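Pdx2 protein (Plasmodium falciparum, PDB 2ABW) hydrolyses glutamine to glutamate and ammonia as the glutaminase subunit of PLP synthase, the ammonia being channelled to Pdx1 for vitamin B6 biosynthesis. Local coordinates at residues 82-87 against 195-200; 6-11 against 46-51. All coordinates share one frame; numbering follows the deposited sequence.

Both contacts reach the large mixed sheet of the glutaminase, their centres about 10 Å apart: contact 2 pairs strands 4-9 and 46-49, and contact 1 joins strand 83-86 to the loop 195-200. Contact 2 comes first along the chain and is complete before contact 1 opens. Strand 83-86 follows 46-49 in the sheet, joined by probable hydrogen bonds from Trp-84 N to Leu-47 O (2.9 Å) and from Ile-49 N to Trp-84 O (2.8 Å). Strand 190-193 lies on the other side of 83-86; the loop 195-200 follows it and leads to helix 204-219. Cys-87 CB packs 3.4 Å from Gly-51 O, placing the nucleophile near Gly-52, the first of the glutamine-binding residues 52-54.

Contact 1: residues 82-87 against 195-200; sequences PIWGTC and FHPELL
The indole of Trp-84 and the imidazole of His-196 each meet the other segment obliquely. CZ2 of Trp-84 lies 3.6 Å from CG of Pro-197, the two side chains sliding past each other; CG of Trp-84, anti to its backbone N, sends the six-membered ring to this proline. In the imidazole plane, at the ring edge, is the carboxylate of Glu-198: ND1 of His-196 donates to the syn lone pair of OE2 at 2.7 Å, with an N-H...O angle of 164°. The other ring nitrogen, NE2, lies 3.8 Å from SG of Cys-87 in one of its two conformers, the sulfur approaching obliquely. This is the Cys-His-Glu triad of a class I glutamine amidotransferase, with the nucleophile in the tight turn between strand 83-86 and helix 88-92, where phi 53° with psi -109° at Cys-87 fits a strained nucleophile elbow. The carboxylate should hold the imidazole's rotation. Between these groups, Thr-86 OG1 meets Pro-197 CD tip to tip at 3.2 Å and lies 2.9 Å from Phe-195 O. The same hydroxyl hydrogen-bonds Thr-193 OG1, which also bonds Trp-84 NE1. A water 3.1 Å from Thr-86 OG1 donates weakly to Glu-198 OE1.

Contact 2: residues 6-11 against 46-51; sequences IGVLSL and GLVIPG
Gly-46 opens the pairing by accepting, through its O, the N-H of Gly-7 at 2.9 Å and 173°; the CA of Ile-6 adds a CA-H...O contact to the same oxygen. Leu-47 carries its CG anti to the backbone N (chi1 176°), and its CD1 comes to 3.6 Å from Gly-7 O, over a residue that has no side chain to oppose it. Val-48 uses both its N and its O toward strand 6-9: its N donates to Gly-7 O at 2.8 Å, and its O accepts from Leu-9 N at 2.9 Å. Gly-7 and Val-48 thus each use both N and O, the ladder of parallel strands, and the short strand axes are inclined at 25°, near parallel. The two strands are central in the parallel half of the sheet, as in the Rossmann-like core of class I glutaminases, with 30-35 beyond 4-9 and 83-86 beyond 46-49. On the face toward helix 16-23, Val-48 CG2 meets Ile-6 CG2 at 4.0 Å, while Val-8 lies beside Val-48, pointing the same way; Phe-22 touches both Ile-6 and Val-48. Ile-49 runs alongside Leu-9: in one of the two conformers of Leu-9, its CD2 lies 3.9 Å from Ile-49 CG2. Pro-50, past the strand, places CG 4.0 Å from Val-8 CG1 and CD close to Leu-9 O, a carbonyl hydrogen-bonded to Gln-12 NE2.

Contact 1: residues 82-87 against 195-200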
# COMPACT_ATOMS: atom_id res chain seq x y z
N PRO A 82 8.97 6.70 -0.31
CA PRO A 82 7.90 5.93 -0.93
C PRO A 82 7.24 4.92 0.01
O PRO A 82 7.97 4.17 0.70
CB PRO A 82 8.59 5.24 -2.12
CG PRO A 82 9.68 6.16 -2.47
CD PRO A 82 10.20 6.67 -1.12
N ILE A 83 5.91 4.82 -0.08
CA ILE A 83 5.15 3.88 0.73
C ILE A 83 4.06 3.29 -0.11
O ILE A 83 3.46 3.99 -0.88
CB ILE A 83 4.64 4.55 2.02
CG1 ILE A 83 4.08 3.50 2.99
CG2 ILE A 83 3.74 5.71 1.70
CD1 ILE A 83 3.93 3.98 4.40
N TRP A 84 3.85 2.02 0.07
CA TRP A 84 2.81 1.24 -0.64
C TRP A 84 1.93 0.63 0.42
O TRP A 84 2.34 -0.28 1.16
CB TRP A 84 3.45 0.14 -1.47
CG TRP A 84 2.47 -0.66 -2.27
CD1 TRP A 84 1.12 -0.37 -2.49
CD2 TRP A 84 2.77 -1.83 -2.99
NE1 TRP A 84 0.55 -1.36 -3.27
CE2 TRP A 84 1.56 -2.26 -3.61
CE3 TRP A 84 3.94 -2.58 -3.20
CZ2 TRP A 84 1.51 -3.37 -4.41
CZ3 TRP A 84 3.84 -3.72 -3.93
CH2 TRP A 84 2.67 -4.08 -4.57
N GLY A 85 0.70 1.11 0.51
CA GLY A 85 -0.29 0.47 1.35
C GLY A 85 -1.18 -0.41 0.55
O GLY A 85 -1.77 0.04 -0.41
N THR A 86 -1.25 -1.70 0.91
CA THR A 86 -2.05 -2.64 0.20
C THR A 86 -3.05 -3.30 1.16
O THR A 86 -2.76 -3.61 2.27
CB THR A 86 -1.19 -3.59 -0.58
OG1 THR A 86 -2.02 -4.31 -1.54
CG2 THR A 86 -0.47 -4.56 0.32
N CYS A 87 -4.28 -3.32 0.68
CA CYS A 87 -5.44 -3.73 1.49
C CYS A 87 -5.51 -2.95 2.80
O CYS A 87 -5.84 -1.77 2.78
CB CYS A 87 -5.42 -5.23 1.69
SG CYS A 87 -7.10 -5.87 1.87
N PHE A 195 -6.36 -4.50 -3.70
CA PHE A 195 -6.23 -5.95 -4.02
C PHE A 195 -5.01 -6.53 -3.30
O PHE A 195 -4.27 -5.83 -2.61
CB PHE A 195 -6.17 -6.17 -5.53
CG PHE A 195 -5.16 -5.31 -6.27
CD1 PHE A 195 -3.86 -5.74 -6.44
CD2 PHE A 195 -5.53 -4.10 -6.80
CE1 PHE A 195 -2.94 -4.98 -7.12
CE2 PHE A 195 -4.62 -3.33 -7.49
CZ PHE A 195 -3.32 -3.76 -7.66
N HIS A 196 -4.85 -7.83 -3.46
CA HIS A 196 -3.74 -8.61 -2.90
C HIS A 196 -2.71 -8.91 -3.96
O HIS A 196 -2.79 -9.92 -4.64
CB HIS A 196 -4.29 -9.92 -2.33
CG HIS A 196 -4.87 -9.76 -0.99
ND1 HIS A 196 -4.14 -9.97 0.16
CD2 HIS A 196 -6.11 -9.38 -0.59
CE1 HIS A 196 -4.92 -9.76 1.21
NE2 HIS A 196 -6.11 -9.36 0.78
N PRO A 197 -1.70 -8.02 -4.11
CA PRO A 197 -0.73 -8.20 -5.21
C PRO A 197 0.14 -9.40 -5.01
O PRO A 197 0.78 -9.89 -5.96
CB PRO A 197 0.14 -6.94 -5.05
CG PRO A 197 0.05 -6.56 -3.61
CD PRO A 197 -1.33 -6.94 -3.19
N GLU A 198 0.14 -9.96 -3.81
CA GLU A 198 0.95 -11.12 -3.50
C GLU A 198 0.30 -12.43 -3.83
O GLU A 198 0.99 -13.49 -3.77
CB GLU A 198 1.38 -11.05 -2.04
CG GLU A 198 0.38 -11.53 -1.05
CD GLU A 198 -0.90 -10.66 -0.82
OE1 GLU A 198 -1.14 -9.65 -1.51
OE2 GLU A 198 -1.66 -11.13 0.09
N LEU A 199 -0.97 -12.39 -4.20
CA LEU A 199 -1.79 -13.65 -4.38
C LEU A 199 -1.97 -14.03 -5.87
O LEU A 199 -2.58 -15.03 -6.16
CB LEU A 199 -3.11 -13.49 -3.71
CG LEU A 199 -3.21 -13.42 -2.19
CD1 LEU A 199 -4.70 -13.43 -1.76
CD2 LEU A 199 -2.41 -14.58 -1.75
N LEU A 200 -1.39 -13.27 -6.79
CA LEU A 200 -1.32 -13.64 -8.22
C LEU A 200 0.12 -13.81 -8.62
O LEU A 200 1.03 -13.24 -8.03
CB LEU A 200 -2.02 -12.63 -9.11
CG LEU A 200 -3.48 -12.47 -8.84
CD1 LEU A 200 -4.00 -11.33 -9.81
CD2 LEU A 200 -4.29 -13.77 -9.09
O HOH W 1 -2.50 -7.01 -0.02

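Contact 2: residues 6-11 against 46-51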
# COMPACT_ATOMS: atom_id res chain seq x y z
N ILE A 6 13.93 -2.23 0.64
CA ILE A 6 12.51 -2.06 0.82
C ILE A 6 12.09 -2.86 2.04
O ILE A 6 12.44 -4.03 2.17
CB ILE A 6 11.67 -2.45 -0.43
CG1 ILE A 6 12.04 -1.45 -1.51
CG2 ILE A 6 10.19 -2.46 -0.05
CD1 ILE A 6 11.40 -1.75 -2.88
N GLY A 7 11.35 -2.22 2.92
CA GLY A 7 10.86 -2.91 4.12
C GLY A 7 9.43 -3.31 3.95
O GLY A 7 8.65 -2.68 3.16
N VAL A 8 9.05 -4.38 4.64
CA VAL A 8 7.64 -4.83 4.72
C VAL A 8 7.23 -4.85 6.17
O VAL A 8 7.82 -5.52 6.99
CB VAL A 8 7.40 -6.19 4.07
CG1 VAL A 8 5.91 -6.63 4.19
CG2 VAL A 8 7.77 -6.13 2.58
N LEU A 9 6.23 -4.05 6.53
CA LEU A 9 5.74 -4.00 7.94
C LEU A 9 5.30 -5.42 8.29
O LEU A 9 4.62 -6.08 7.50
CB LEU A 9 4.61 -2.97 8.03
CG LEU A 9 4.27 -2.71 9.51
CD1 LEU A 9 5.31 -1.85 10.24
CD2 LEU A 9 2.90 -2.01 9.62
N SER A 10 5.74 -5.95 9.43
CA SER A 10 5.55 -7.39 9.70
C SER A 10 4.88 -7.75 11.00
O SER A 10 4.67 -8.96 11.29
CB SER A 10 6.88 -8.08 9.60
OG SER A 10 7.74 -7.70 10.65
N LEU A 11 4.58 -6.73 11.77
CA LEU A 11 4.03 -6.91 13.10
C LEU A 11 2.72 -7.69 13.13
O LEU A 11 2.47 -8.42 14.09
CB LEU A 11 3.86 -5.53 13.74
CG LEU A 11 5.20 -4.79 13.98
CD1 LEU A 11 5.02 -3.38 14.30
CD2 LEU A 11 6.06 -5.51 14.98
N GLY A 46 12.15 2.52 1.06
CA GLY A 46 10.68 2.51 0.86
C GLY A 46 10.04 1.48 1.75
O GLY A 46 10.76 0.56 2.29
N LEU A 47 8.73 1.53 1.93
CA LEU A 47 8.05 0.62 2.90
C LEU A 47 6.74 0.14 2.26
O LEU A 47 6.03 0.94 1.61
CB LEU A 47 7.74 1.38 4.19
CG LEU A 47 6.99 0.62 5.22
CD1 LEU A 47 7.89 -0.42 5.82
CD2 LEU A 47 6.37 1.55 6.31
N VAL A 48 6.44 -1.14 2.48
CA VAL A 48 5.15 -1.70 2.15
C VAL A 48 4.40 -1.98 3.43
O VAL A 48 4.96 -2.64 4.40
CB VAL A 48 5.33 -3.02 1.39
CG1 VAL A 48 3.96 -3.57 1.06
CG2 VAL A 48 6.19 -2.78 0.15
N ILE A 49 3.12 -1.53 3.51
CA ILE A 49 2.23 -1.88 4.62
C ILE A 49 1.15 -2.76 4.06
O ILE A 49 0.29 -2.23 3.41
CB ILE A 49 1.68 -0.65 5.29
CG1 ILE A 49 2.84 0.21 5.85
CG2 ILE A 49 0.76 -1.11 6.48
CD1 ILE A 49 2.50 1.41 6.81
N PRO A 50 1.17 -4.05 4.36
CA PRO A 50 0.11 -4.94 3.91
C PRO A 50 -0.90 -5.17 5.04
O PRO A 50 -0.91 -4.43 5.97
CB PRO A 50 0.92 -6.14 3.48
CG PRO A 50 1.98 -6.26 4.61
CD PRO A 50 2.29 -4.81 4.97
N GLY A 51 -1.68 -6.21 4.98
CA GLY A 51 -2.50 -6.64 6.13
C GLY A 51 -3.91 -6.88 5.69
O GLY A 51 -4.40 -6.33 4.70